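Local coordinates for protein helix-turn-helix transcriptional regulator (Pseudomonas aeruginosa, PDB 5XHX) that probably regulates transcription by binding DNA through a C-terminal LuxR-type helix-turn-helix domain, the part described here being its N-terminal ligand-binding-type domain, at residues A[97-102]-A[129-134]; A[47-52]-A[139-144]; A[133-138]-A[169-174]; A[85-90]-A[103-108]. All coordinates share one frame; numbering follows the deposited sequence.

Overall arrangement
From the N terminus, the first strand to take part is 44-50, whose end pairs with the start of strand 140-147 in contact 2, closing the widest loop. Contacts 4 and 1 both lie within it. Contact 4 brings the start of helix 86-92 against the short helix 102-105 and the loop after it, and contact 1 pairs strand 98-101 with 127-134; along the chain these two cross. Contact 3 starts on Val-133 and Pro-134, where contact 1 ends, and reaches forward to helix 153-173, crossing contact 2. Contacts 1 and 2 thus build the antiparallel sheet, while contacts 3 and 4 pack helical segments around it; their centres lie about 21 Å apart.

Contact 1. Residues A[97-102]-A[129-134]; sequences GGLFHL and VQYNVP
Gly-98 and Asn-132 exchange two backbone hydrogen bonds, and Phe-100 and Gln-130 exchange two more, so that strand 98-101 runs antiparallel along strand 129-134 as the last strand of the sheet within this chain. The bond from Asn-132 N to Gly-98 O measures 2.8 Å and is almost straight. Between these pairs, Leu-99 faces Tyr-131 and His-101 faces Val-129 as non-hydrogen-bonded pairs.

Packing is close on the face carrying these last four residues. Leu-99 CG stands anti to the backbone N, and chi2 of 67° then sets CD1 over the centre of the Tyr-131 ring, 3.8 Å from its centroid and 7° off the normal, a well-formed CH-pi contact. Beside it His-101 meets Val-129 through CD2, 3.7 Å from CG1, while its NE2 bonds to Asp-127. On the other face the Phe-100 and Asn-132 side chains cross at about a right angle, the ring and amide planes being 61° apart and Phe-100 CE2 3.8 Å from Asn-132 ND2. That amide is steadied by its neighbour on the strand, since Gln-130 NE2 donates to Asn-132 OD1 at 2.7 Å.

The looser part is the end where Gly-97 and Pro-134, both partly exposed, meet. Gly-97 N comes no nearer than 3.8 Å to Pro-134 CG, and Gly-97 CA makes a CA-H...O contact of 3.5 Å with Asn-132 O.

Helix 153-173 packs on the Leu-99 face, where Phe-159 O receives the Tyr-131 hydroxyl. Helix 86-92 lies on the Phe-100 face, and strand 140-147 continues the sheet beyond 129-134.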
loop_
_atom_site.group_PDB
_atom_site.type_symbol
_atom_site.label_atom_id
_atom_site.label_comp_id
_atom_site.label_asym_id
_atom_site.label_seq_id
_atom_site.Cartn_x
_atom_site.Cartn_y
_atom_site.Cartn_z
ATOM N N GLY A 97 9.294 -7.383 17.398
ATOM C CA GLY A 97 9.830 -6.860 16.160
ATOM C C GLY A 97 10.318 -5.421 16.329
ATOM O O GLY A 97 10.481 -4.905 17.423
ATOM N N GLY A 98 10.539 -4.772 15.195
ATOM C CA GLY A 98 11.026 -3.412 15.233
ATOM C C GLY A 98 12.067 -3.134 14.177
ATOM O O GLY A 98 12.074 -3.771 13.115
ATOM N N LEU A 99 12.935 -2.161 14.453
ATOM C CA LEU A 99 13.999 -1.752 13.545
ATOM C C LEU A 99 15.314 -1.963 14.270
ATOM O O LEU A 99 15.524 -1.386 15.334
ATOM C CB LEU A 99 13.854 -0.282 13.127
ATOM C CG LEU A 99 14.997 0.235 12.251
ATOM C CD1 LEU A 99 15.014 -0.458 10.846
ATOM C CD2 LEU A 99 14.884 1.739 12.133
ATOM N N PHE A 100 16.199 -2.773 13.697
ATOM C CA PHE A 100 17.421 -3.149 14.385
ATOM C C PHE A 100 18.643 -2.731 13.575
ATOM O O PHE A 100 18.674 -2.897 12.358
ATOM C CB PHE A 100 17.424 -4.666 14.681
ATOM C CG PHE A 100 16.346 -5.087 15.659
ATOM C CD1 PHE A 100 16.514 -4.896 17.028
ATOM C CD2 PHE A 100 15.165 -5.633 15.208
ATOM C CE1 PHE A 100 15.512 -5.269 17.928
ATOM C CE2 PHE A 100 14.157 -6.008 16.102
ATOM C CZ PHE A 100 14.335 -5.836 17.454
ATOM N N HIS A 101 19.640 -2.199 14.275
ATOM C CA HIS A 101 20.916 -1.777 13.708
ATOM C C HIS A 101 22.010 -2.703 14.235
ATOM O O HIS A 101 22.080 -2.961 15.441
ATOM C CB HIS A 101 21.214 -0.316 14.084
ATOM C CG HIS A 101 22.359 0.294 13.329
ATOM N ND1 HIS A 101 22.960 1.471 13.722
ATOM C CD2 HIS A 101 23.008 -0.102 12.205
ATOM C CE1 HIS A 101 23.933 1.770 12.880
ATOM N NE2 HIS A 101 23.983 0.834 11.950
ATOM N N LEU A 102 22.855 -3.191 13.325
ATOM C CA LEU A 102 23.861 -4.212 13.623
ATOM C C LEU A 102 24.592 -3.999 14.952
ATOM O O LEU A 102 24.600 -4.883 15.820
ATOM C CB LEU A 102 24.873 -4.269 12.470
ATOM C CG LEU A 102 26.015 -5.271 12.696
ATOM C CD1 LEU A 102 25.457 -6.717 12.707
ATOM C CD2 LEU A 102 27.089 -5.108 11.638
ATOM N N VAL A 129 20.902 -2.896 8.656
ATOM C CA VAL A 129 19.702 -2.704 9.460
ATOM C C VAL A 129 18.669 -3.690 8.960
ATOM O O VAL A 129 18.749 -4.191 7.843
ATOM C CB VAL A 129 19.119 -1.271 9.398
ATOM C CG1 VAL A 129 20.130 -0.259 9.866
ATOM C CG2 VAL A 129 18.628 -0.960 7.968
ATOM N N GLN A 130 17.666 -3.931 9.791
ATOM C CA GLN A 130 16.605 -4.852 9.429
ATOM C C GLN A 130 15.292 -4.356 10.017
ATOM O O GLN A 130 15.232 -4.032 11.205
ATOM C CB GLN A 130 16.943 -6.255 9.951
ATOM C CG GLN A 130 16.108 -7.377 9.428
ATOM C CD GLN A 130 16.630 -8.715 9.917
ATOM O OE1 GLN A 130 17.409 -9.380 9.235
ATOM N NE2 GLN A 130 16.253 -9.075 11.123
ATOM N N TYR A 131 14.241 -4.344 9.201
ATOM C CA TYR A 131 12.874 -4.264 9.713
ATOM C C TYR A 131 12.370 -5.671 10.017
ATOM O O TYR A 131 12.408 -6.536 9.139
ATOM C CB TYR A 131 11.941 -3.610 8.692
ATOM C CG TYR A 131 12.150 -2.118 8.456
ATOM C CD1 TYR A 131 11.513 -1.162 9.255
ATOM C CD2 TYR A 131 12.956 -1.676 7.418
ATOM C CE1 TYR A 131 11.685 0.210 9.008
ATOM C CE2 TYR A 131 13.128 -0.331 7.160
ATOM C CZ TYR A 131 12.493 0.605 7.953
ATOM O OH TYR A 131 12.674 1.929 7.683
ATOM N N ASN A 132 11.884 -5.887 11.247
ATOM C CA ASN A 132 11.367 -7.180 11.713
ATOM C C ASN A 132 9.867 -7.071 11.918
ATOM O O ASN A 132 9.419 -6.249 12.725
ATOM C CB ASN A 132 11.981 -7.604 13.048
ATOM C CG ASN A 132 13.365 -8.135 12.917
ATOM O OD1 ASN A 132 14.097 -7.755 12.010
ATOM N ND2 ASN A 132 13.734 -9.054 13.817
ATOM N N VAL A 133 9.106 -7.914 11.239
ATOM C CA VAL A 133 7.652 -7.914 11.330
ATOM C C VAL A 133 7.195 -9.298 11.767
ATOM O O VAL A 133 7.217 -10.243 10.972
ATOM C CB VAL A 133 7.008 -7.504 9.997
ATOM C CG1 VAL A 133 5.478 -7.565 10.096
ATOM C CG2 VAL A 133 7.490 -6.098 9.620
ATOM N N PRO A 134 6.796 -9.461 13.026
ATOM C CA PRO A 134 6.227 -10.741 13.470
ATOM C C PRO A 134 5.013 -11.109 12.626
ATOM O O PRO A 134 4.150 -10.273 12.350
ATOM C CB PRO A 134 5.841 -10.473 14.932
ATOM C CG PRO A 134 6.742 -9.357 15.373
ATOM C CD PRO A 134 6.988 -8.512 14.143
#

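Contact 2. Residues A[47-52]-A[139-144]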
loop_
_atom_site.group_PDB
_atom_site.type_symbol
_atom_site.label_atom_id
_atom_site.label_comp_id
_atom_site.label_asym_id
_atom_site.label_seq_id
_atom_site.Cartn_x
_atom_site.Cartn_y
_atom_site.Cartn_z
ATOM N N ALA A 47 15.021 -10.077 1.627
ATOM C CA ALA A 47 13.781 -10.280 2.362
ATOM C C ALA A 47 13.642 -11.760 2.695
ATOM O O ALA A 47 13.804 -12.614 1.817
ATOM C CB ALA A 47 12.567 -9.792 1.560
ATOM N N LEU A 48 13.336 -12.064 3.953
ATOM C CA LEU A 48 13.328 -13.452 4.401
ATOM C C LEU A 48 12.418 -13.596 5.614
ATOM O O LEU A 48 12.104 -12.621 6.302
ATOM C CB LEU A 48 14.758 -13.949 4.720
ATOM C CG LEU A 48 15.616 -13.374 5.863
ATOM C CD1 LEU A 48 16.960 -14.156 5.991
ATOM C CD2 LEU A 48 15.923 -11.866 5.676
ATOM N N ILE A 49 12.017 -14.836 5.883
ATOM C CA ILE A 49 11.220 -15.158 7.057
ATOM C C ILE A 49 12.034 -16.083 7.951
ATOM O O ILE A 49 12.426 -17.179 7.528
ATOM C CB ILE A 49 9.873 -15.788 6.675
ATOM C CG1 ILE A 49 9.069 -14.807 5.797
ATOM C CG2 ILE A 49 9.103 -16.190 7.926
ATOM C CD1 ILE A 49 7.778 -15.427 5.189
ATOM N N PHE A 50 12.323 -15.617 9.165
ATOM C CA PHE A 50 12.923 -16.440 10.202
ATOM C C PHE A 50 11.826 -17.188 10.960
ATOM O O PHE A 50 10.678 -16.732 11.052
ATOM C CB PHE A 50 13.718 -15.579 11.188
ATOM C CG PHE A 50 14.966 -14.955 10.619
ATOM C CD1 PHE A 50 15.871 -15.700 9.885
ATOM C CD2 PHE A 50 15.244 -13.609 10.852
ATOM C CE1 PHE A 50 17.046 -15.117 9.391
ATOM C CE2 PHE A 50 16.406 -13.014 10.360
ATOM C CZ PHE A 50 17.319 -13.761 9.639
ATOM N N SER A 51 12.194 -18.334 11.522
ATOM C CA SER A 51 11.265 -19.157 12.283
ATOM C C SER A 51 12.080 -20.130 13.124
ATOM O O SER A 51 13.297 -19.975 13.275
ATOM C CB SER A 51 10.295 -19.894 11.356
ATOM O OG SER A 51 10.953 -20.966 10.692
ATOM N N ASP A 52 11.409 -21.148 13.664
ATOM C CA ASP A 52 12.116 -22.213 14.365
ATOM C C ASP A 52 12.678 -23.267 13.414
ATOM O O ASP A 52 13.322 -24.208 13.881
ATOM C CB ASP A 52 11.205 -22.873 15.406
ATOM C CG ASP A 52 10.911 -21.966 16.588
ATOM O OD1 ASP A 52 11.648 -20.973 16.807
ATOM O OD2 ASP A 52 9.933 -22.245 17.307
ATOM N N ARG A 139 6.943 -16.982 13.379
ATOM C CA ARG A 139 7.600 -16.489 12.181
ATOM C C ARG A 139 7.807 -14.980 12.263
ATOM O O ARG A 139 7.015 -14.259 12.878
ATOM C CB ARG A 139 6.790 -16.867 10.944
ATOM C CG ARG A 139 6.734 -18.384 10.714
ATOM C CD ARG A 139 5.928 -18.699 9.471
ATOM N NE ARG A 139 4.605 -18.116 9.602
ATOM C CZ ARG A 139 3.919 -17.574 8.602
ATOM N NH1 ARG A 139 4.436 -17.530 7.377
ATOM N NH2 ARG A 139 2.722 -17.056 8.839
ATOM N N THR A 140 8.908 -14.515 11.668
ATOM C CA THR A 140 9.252 -13.095 11.627
ATOM C C THR A 140 9.660 -12.744 10.206
ATOM O O THR A 140 10.654 -13.277 9.693
ATOM C CB THR A 140 10.391 -12.750 12.591
ATOM O OG1 THR A 140 10.113 -13.282 13.889
ATOM C CG2 THR A 140 10.556 -11.222 12.707
ATOM N N LEU A 141 8.898 -11.857 9.570
ATOM C CA LEU A 141 9.266 -11.347 8.253
ATOM C C LEU A 141 10.290 -10.227 8.403
ATOM O O LEU A 141 10.084 -9.280 9.167
ATOM C CB LEU A 141 8.027 -10.849 7.506
ATOM C CG LEU A 141 8.230 -10.079 6.198
ATOM C CD1 LEU A 141 8.876 -10.974 5.133
ATOM C CD2 LEU A 141 6.895 -9.559 5.671
ATOM N N CYS A 142 11.395 -10.322 7.668
ATOM C CA CYS A 142 12.492 -9.381 7.859
ATOM C C CYS A 142 12.942 -8.814 6.528
ATOM O O CYS A 142 13.059 -9.540 5.534
ATOM C CB CYS A 142 13.681 -10.041 8.547
ATOM S SG CYS A 142 13.286 -10.685 10.172
ATOM N N LEU A 143 13.198 -7.516 6.520
ATOM C CA LEU A 143 13.801 -6.847 5.383
ATOM C C LEU A 143 15.154 -6.357 5.861
ATOM O O LEU A 143 15.233 -5.447 6.691
ATOM C CB LEU A 143 12.941 -5.688 4.864
ATOM C CG LEU A 143 13.689 -4.826 3.836
ATOM C CD1 LEU A 143 14.060 -5.652 2.582
ATOM C CD2 LEU A 143 12.857 -3.602 3.476
ATOM N N SER A 144 16.210 -6.982 5.354
ATOM C CA SER A 144 17.570 -6.597 5.691
ATOM C C SER A 144 18.072 -5.615 4.648
ATOM O O SER A 144 17.885 -5.835 3.451
ATOM C CB SER A 144 18.485 -7.831 5.731
ATOM O OG SER A 144 19.812 -7.449 5.391
#
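The middle of the domain's antiparallel sheet is formed here, where strand 44-50 pairs with strand 140-147. Leu-48 and Cys-142 form one hydrogen-bonded pair and Phe-50 and Thr-140 the next, each with two backbone bonds; Cys-142 N reaches Leu-48 O at 2.8 Å.

On the face of Leu-48, Phe-50 and Cys-142, the thiol SG lies 3.6 Å from Phe-50 CD2, an oblique sulfur-aromatic contact 61° off the ring normal. Leu-48 CG, placed between its backbone N and carbonyl carbon (chi1 65°), sits above one face of the Phe-50 ring, displaced toward the rim, and Leu-48 CD2 lies 4.1 Å from Cys-142 CB. The opposite face, with Ala-47, Ile-49, Leu-141 and Leu-143, is aliphatic: the Ile-49 and Leu-141 side chains cross obliquely, CG1 of the former 3.9 Å from CD1 of the latter. At the strand end, Arg-139 CB rests 3.9 Å from Ile-49 CG2 and Arg-139 CG touches Ser-51 CB, while Arg-139 NE forms a salt bridge with Asp-136.

Side chains therefore meet through carbon and sulfur, and polarity is left to the backbone. Buried amides and carbonyls satisfy one another strand to strand, whereas the arginine charge is probably balanced by Asp-136 of the neighbouring turn.

Contact 3. Residues A[133-138]-A[169-174]; sequences VPLDGE and LMKKRI
Leu-135 and Ile-174 meet tip to tip: Leu-135 CD2 lies 4.0 Å from Ile-174 CG1, and Leu-135 CD1 is 4.1 Å from Ile-174 CD1. The same Leu-135 CD2 also touches the Lys-171 chain, 3.9 Å from CD, as the two side chains slide past each other in opposite directions. Deeper in, Val-133 CG2 packs obliquely on Met-170 CE at 3.8 Å; the bend at Met-170 chi3 (56°) turns this methyl out of line with the rest of its chain. Lys-171 NZ ends 3.6 Å from Pro-134 O, too long to count as a hydrogen bond.

Outward from this shell, Val-133 is held by backbone bonding to Leu-141 on the adjacent strand, and Leu-141 also touches Leu-135, Met-170 and Ile-174. The turn after Leu-135 is fixed by an Asx turn in which Glu-138 N donates to Asp-136 OD1 at 2.6 Å; Asp-136 OD2 pairs with Arg-139. On the helix side, Met-170 packs on Trp-29 of helix 28-36.

No hydrogen bond links the two segments, and their contact is apolar side-chain packing between the end of strand 127-134 with the turn after it and the last part of helix 153-173 with Ile-174. Lys-171 contributes mainly its methylene carbons, which leaves its ammonium beside the Pro-134 carbonyl, where a weak electrostatic attraction is plausible.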
loop_
_atom_site.group_PDB
_atom_site.type_symbol
_atom_site.label_atom_id
_atom_site.label_comp_id
_atom_site.label_asym_id
_atom_site.label_seq_id
_atom_site.Cartn_x
_atom_site.Cartn_y
_atom_site.Cartn_z
ATOM N N VAL A 133 9.106 -7.914 11.239
ATOM C CA VAL A 133 7.652 -7.914 11.330
ATOM C C VAL A 133 7.195 -9.298 11.767
ATOM O O VAL A 133 7.217 -10.243 10.972
ATOM C CB VAL A 133 7.008 -7.504 9.997
ATOM C CG1 VAL A 133 5.478 -7.565 10.096
ATOM C CG2 VAL A 133 7.490 -6.098 9.620
ATOM N N PRO A 134 6.796 -9.461 13.026
ATOM C CA PRO A 134 6.227 -10.741 13.470
ATOM C C PRO A 134 5.013 -11.109 12.626
ATOM O O PRO A 134 4.150 -10.273 12.350
ATOM C CB PRO A 134 5.841 -10.473 14.932
ATOM C CG PRO A 134 6.742 -9.357 15.373
ATOM C CD PRO A 134 6.988 -8.512 14.143
ATOM N N LEU A 135 4.980 -12.360 12.172
ATOM C CA LEU A 135 3.847 -12.858 11.400
ATOM C C LEU A 135 2.894 -13.677 12.239
ATOM O O LEU A 135 1.685 -13.681 11.977
ATOM C CB LEU A 135 4.320 -13.714 10.225
ATOM C CG LEU A 135 5.068 -12.952 9.149
ATOM C CD1 LEU A 135 5.327 -13.840 7.932
ATOM C CD2 LEU A 135 4.288 -11.692 8.781
ATOM N N ASP A 136 3.422 -14.367 13.237
ATOM C CA ASP A 136 2.611 -15.105 14.184
ATOM C C ASP A 136 3.508 -15.393 15.381
ATOM O O ASP A 136 4.514 -14.703 15.590
ATOM C CB ASP A 136 2.026 -16.369 13.533
ATOM C CG ASP A 136 3.100 -17.281 12.975
ATOM O OD1 ASP A 136 3.853 -17.857 13.782
ATOM O OD2 ASP A 136 3.197 -17.421 11.737
ATOM N N GLY A 137 3.161 -16.421 16.155
ATOM C CA GLY A 137 3.955 -16.740 17.325
ATOM C C GLY A 137 5.340 -17.263 17.008
ATOM O O GLY A 137 6.207 -17.259 17.892
ATOM N N GLU A 138 5.577 -17.714 15.777
ATOM C CA GLU A 138 6.876 -18.299 15.453
ATOM C C GLU A 138 7.629 -17.593 14.334
ATOM O O GLU A 138 8.861 -17.619 14.335
ATOM C CB GLU A 138 6.723 -19.780 15.068
ATOM C CG GLU A 138 8.069 -20.497 14.843
ATOM C CD GLU A 138 7.949 -21.687 13.912
ATOM O OE1 GLU A 138 8.980 -22.116 13.336
ATOM O OE2 GLU A 138 6.815 -22.191 13.744
ATOM N N LEU A 169 3.291 -2.164 4.792
ATOM C CA LEU A 169 3.467 -2.716 3.455
ATOM C C LEU A 169 4.006 -4.141 3.510
ATOM O O LEU A 169 3.529 -5.026 2.793
ATOM C CB LEU A 169 4.445 -1.837 2.673
ATOM C CG LEU A 169 4.096 -1.041 1.431
ATOM C CD1 LEU A 169 5.413 -0.695 0.742
ATOM C CD2 LEU A 169 3.184 -1.834 0.519
ATOM N N MET A 170 5.063 -4.357 4.303
ATOM C CA MET A 170 5.660 -5.691 4.404
ATOM C C MET A 170 4.618 -6.721 4.804
ATOM O O MET A 170 4.518 -7.789 4.194
ATOM C CB MET A 170 6.821 -5.678 5.408
ATOM C CG MET A 170 8.008 -4.840 4.943
ATOM S SD MET A 170 9.273 -4.660 6.207
ATOM C CE MET A 170 9.582 -6.429 6.517
ATOM N N LYS A 171 3.820 -6.402 5.825
ATOM C CA LYS A 171 2.787 -7.326 6.287
ATOM C C LYS A 171 1.794 -7.633 5.169
ATOM O O LYS A 171 1.416 -8.793 4.962
ATOM C CB LYS A 171 2.077 -6.730 7.511
ATOM C CG LYS A 171 0.998 -7.616 8.135
ATOM C CD LYS A 171 1.520 -9.012 8.468
ATOM C CE LYS A 171 0.664 -9.706 9.528
ATOM N NZ LYS A 171 1.046 -9.287 10.919
ATOM N N LYS A 172 1.398 -6.612 4.400
ATOM C CA LYS A 172 0.446 -6.846 3.320
ATOM C C LYS A 172 1.073 -7.646 2.187
ATOM O O LYS A 172 0.386 -8.443 1.537
ATOM C CB LYS A 172 -0.109 -5.510 2.809
ATOM C CG LYS A 172 -1.035 -4.824 3.813
ATOM C CD LYS A 172 -2.193 -5.749 4.177
ATOM C CE LYS A 172 -3.125 -5.121 5.201
ATOM N NZ LYS A 172 -2.692 -5.351 6.609
ATOM N N ARG A 173 2.379 -7.493 1.965
ATOM C CA ARG A 173 3.021 -8.260 0.899
ATOM C C ARG A 173 2.895 -9.771 1.105
ATOM O O ARG A 173 2.906 -10.515 0.119
ATOM C CB ARG A 173 4.487 -7.826 0.765
ATOM C CG ARG A 173 5.378 -8.733 -0.078
ATOM C CD ARG A 173 4.942 -8.852 -1.542
ATOM N NE ARG A 173 5.860 -9.708 -2.292
ATOM C CZ ARG A 173 5.920 -9.788 -3.622
ATOM N NH1 ARG A 173 5.104 -9.065 -4.376
ATOM N NH2 ARG A 173 6.807 -10.592 -4.203
ATOM N N ILE A 174 2.709 -10.239 2.345
ATOM C CA ILE A 174 2.610 -11.680 2.612
ATOM C C ILE A 174 1.487 -12.332 1.810
ATOM O O ILE A 174 1.606 -13.489 1.381
ATOM C CB ILE A 174 2.414 -11.936 4.118
ATOM C CG1 ILE A 174 3.701 -11.652 4.873
ATOM C CG2 ILE A 174 1.963 -13.377 4.372
ATOM C CD1 ILE A 174 4.904 -12.244 4.213
#

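Contact 4. Residues A[85-90]-A[103-108]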
loop_
_atom_site.group_PDB
_atom_site.type_symbol
_atom_site.label_atom_id
_atom_site.label_comp_id
_atom_site.label_asym_id
_atom_site.label_seq_id
_atom_site.Cartn_x
_atom_site.Cartn_y
_atom_site.Cartn_z
ATOM N N ASP A 85 23.673 -15.581 12.740
ATOM C CA ASP A 85 23.319 -14.251 12.259
ATOM C C ASP A 85 22.684 -13.494 13.415
ATOM O O ASP A 85 21.605 -13.882 13.888
ATOM C CB ASP A 85 22.372 -14.354 11.069
ATOM C CG ASP A 85 21.983 -12.982 10.483
ATOM O OD1 ASP A 85 22.254 -11.943 11.111
ATOM O OD2 ASP A 85 21.358 -12.974 9.406
ATOM N N PRO A 86 23.314 -12.419 13.895
ATOM C CA PRO A 86 22.702 -11.642 14.994
ATOM C C PRO A 86 21.273 -11.201 14.698
ATOM O O PRO A 86 20.464 -11.059 15.626
ATOM C CB PRO A 86 23.657 -10.446 15.165
ATOM C CG PRO A 86 24.518 -10.412 13.942
ATOM C CD PRO A 86 24.575 -11.832 13.412
ATOM N N PHE A 87 20.916 -11.047 13.426
ATOM C CA PHE A 87 19.554 -10.636 13.104
ATOM C C PHE A 87 18.562 -11.788 13.231
ATOM O O PHE A 87 17.378 -11.549 13.509
ATOM C CB PHE A 87 19.513 -10.024 11.705
ATOM C CG PHE A 87 20.103 -8.640 11.661
ATOM C CD1 PHE A 87 19.334 -7.545 12.039
ATOM C CD2 PHE A 87 21.432 -8.435 11.298
ATOM C CE1 PHE A 87 19.872 -6.256 12.017
ATOM C CE2 PHE A 87 21.983 -7.135 11.291
ATOM C CZ PHE A 87 21.193 -6.057 11.647
ATOM N N TYR A 88 19.012 -13.036 13.055
ATOM C CA TYR A 88 18.130 -14.156 13.383
ATOM C C TYR A 88 17.907 -14.237 14.886
ATOM O O TYR A 88 16.780 -14.423 15.347
ATOM C CB TYR A 88 18.693 -15.480 12.876
ATOM C CG TYR A 88 18.048 -16.658 13.591
ATOM C CD1 TYR A 88 16.737 -17.035 13.297
ATOM C CD2 TYR A 88 18.720 -17.350 14.585
ATOM C CE1 TYR A 88 16.128 -18.099 13.943
ATOM C CE2 TYR A 88 18.109 -18.438 15.255
ATOM C CZ TYR A 88 16.810 -18.794 14.920
ATOM O OH TYR A 88 16.168 -19.835 15.541
ATOM N N GLN A 89 18.976 -14.098 15.666
ATOM C CA GLN A 89 18.850 -14.240 17.111
ATOM C C GLN A 89 17.937 -13.164 17.704
ATOM O O GLN A 89 17.149 -13.443 18.616
ATOM C CB GLN A 89 20.240 -14.205 17.759
ATOM C CG GLN A 89 21.115 -15.452 17.452
ATOM C CD GLN A 89 20.564 -16.781 18.035
ATOM O OE1 GLN A 89 19.727 -16.786 18.947
ATOM N NE2 GLN A 89 21.060 -17.917 17.511
ATOM N N VAL A 90 18.023 -11.929 17.195
ATOM C CA VAL A 90 17.148 -10.870 17.699
ATOM C C VAL A 90 15.687 -11.161 17.343
ATOM O O VAL A 90 14.769 -10.789 18.092
ATOM C CB VAL A 90 17.632 -9.493 17.185
ATOM C CG1 VAL A 90 17.017 -9.170 15.828
ATOM C CG2 VAL A 90 17.345 -8.374 18.198
ATOM N N ALA A 103 25.199 -2.822 15.130
ATOM C CA ALA A 103 26.021 -2.563 16.313
ATOM C C ALA A 103 25.263 -2.749 17.623
ATOM O O ALA A 103 25.870 -3.099 18.641
ATOM C CB ALA A 103 26.600 -1.149 16.256
ATOM N N ASP A 104 23.944 -2.545 17.625
ATOM C CA ASP A 104 23.164 -2.673 18.855
ATOM C C ASP A 104 22.862 -4.124 19.258
ATOM O O ASP A 104 22.421 -4.348 20.392
ATOM C CB ASP A 104 21.830 -1.913 18.717
ATOM C CG ASP A 104 22.018 -0.393 18.589
ATOM O OD1 ASP A 104 23.008 0.146 19.118
ATOM O OD2 ASP A 104 21.156 0.262 17.962
ATOM N N ILE A 105 23.078 -5.111 18.383
ATOM C CA ILE A 105 22.558 -6.459 18.600
ATOM C C ILE A 105 23.620 -7.547 18.534
ATOM O O ILE A 105 23.286 -8.726 18.686
ATOM C CB ILE A 105 21.426 -6.792 17.606
ATOM C CG1 ILE A 105 22.005 -6.939 16.188
ATOM C CG2 ILE A 105 20.310 -5.737 17.683
ATOM C CD1 ILE A 105 21.001 -7.466 15.168
ATOM N N VAL A 106 24.864 -7.218 18.282
ATOM C CA VAL A 106 25.890 -8.251 18.181
ATOM C C VAL A 106 26.328 -8.716 19.566
ATOM O O VAL A 106 26.241 -7.987 20.566
ATOM C CB VAL A 106 27.090 -7.742 17.357
ATOM C CG1 VAL A 106 26.732 -7.677 15.894
ATOM C CG2 VAL A 106 27.554 -6.378 17.852
ATOM N N SER A 107 26.786 -9.966 19.624
ATOM C CA SER A 107 27.605 -10.437 20.728
ATOM C C SER A 107 29.035 -9.948 20.527
ATOM O O SER A 107 29.394 -9.422 19.474
ATOM C CB SER A 107 27.589 -11.964 20.804
ATOM O OG SER A 107 26.269 -12.469 20.726
ATOM N N GLU A 108 29.871 -10.146 21.546
ATOM C CA GLU A 108 31.261 -9.710 21.437
ATOM C C GLU A 108 32.080 -10.617 20.524
ATOM O O GLU A 108 32.971 -10.128 19.814
ATOM C CB GLU A 108 31.895 -9.620 22.825
ATOM C CG GLU A 108 31.500 -8.368 23.596
ATOM C CD GLU A 108 32.381 -7.169 23.263
ATOM O OE1 GLU A 108 32.405 -6.197 24.054
ATOM O OE2 GLU A 108 33.074 -7.209 22.213
HETATM O O HOH W 1 21.255 -10.664 18.403
#
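Ile-105 carries most of the contact of 103-108 with the start of helix 86-92, and its closest contact is with an aromatic ring. CD1 stands over the centre of the Phe-87 ring, 3.5 Å from the centroid and 12° off its normal, a CH-pi contact in which the two side chains cross at about a right angle. Ile-105 CG1 lies between the backbone N and the carbonyl carbon (chi1 70°), and the extended chi2 of 172° carries CD1 on to the ring.

Aliphatic contacts lie beside it. Ile-105 CD1 is also 4.0 Å from Pro-86 CB, and its other branch, CG2, meets Val-90 CG2 at 4.0 Å one helical turn further on. Pro-86 and Val-106 lie side by side, pointing the same way, with Pro-86 CG 4.0 Å from Val-106 CG1.

Polar links are indirect. No hydrogen bond joins the segments directly, but a water donates both to Pro-86 O, at 2.9 Å, and to Ile-105 O, at 2.8 Å, bridging two carbonyls that could not bond each other. Within the helix start, Asp-85 is the N-cap: its OD1 accepts from Phe-87 N at 2.8 Å, the amide approaching from above the carboxylate plane. Asp-85 OD2 is hydrogen-bonded to the Tyr-77 hydroxyl.

Phe-87, Val-90 and Ile-105 all touch Phe-100 of strand 98-101, while Phe-87 and Val-90 reach strand 127-134. Tyr-115 of helix 114-123 packs against Asp-85 and Pro-86, so the contact lies between the sheet and that helix.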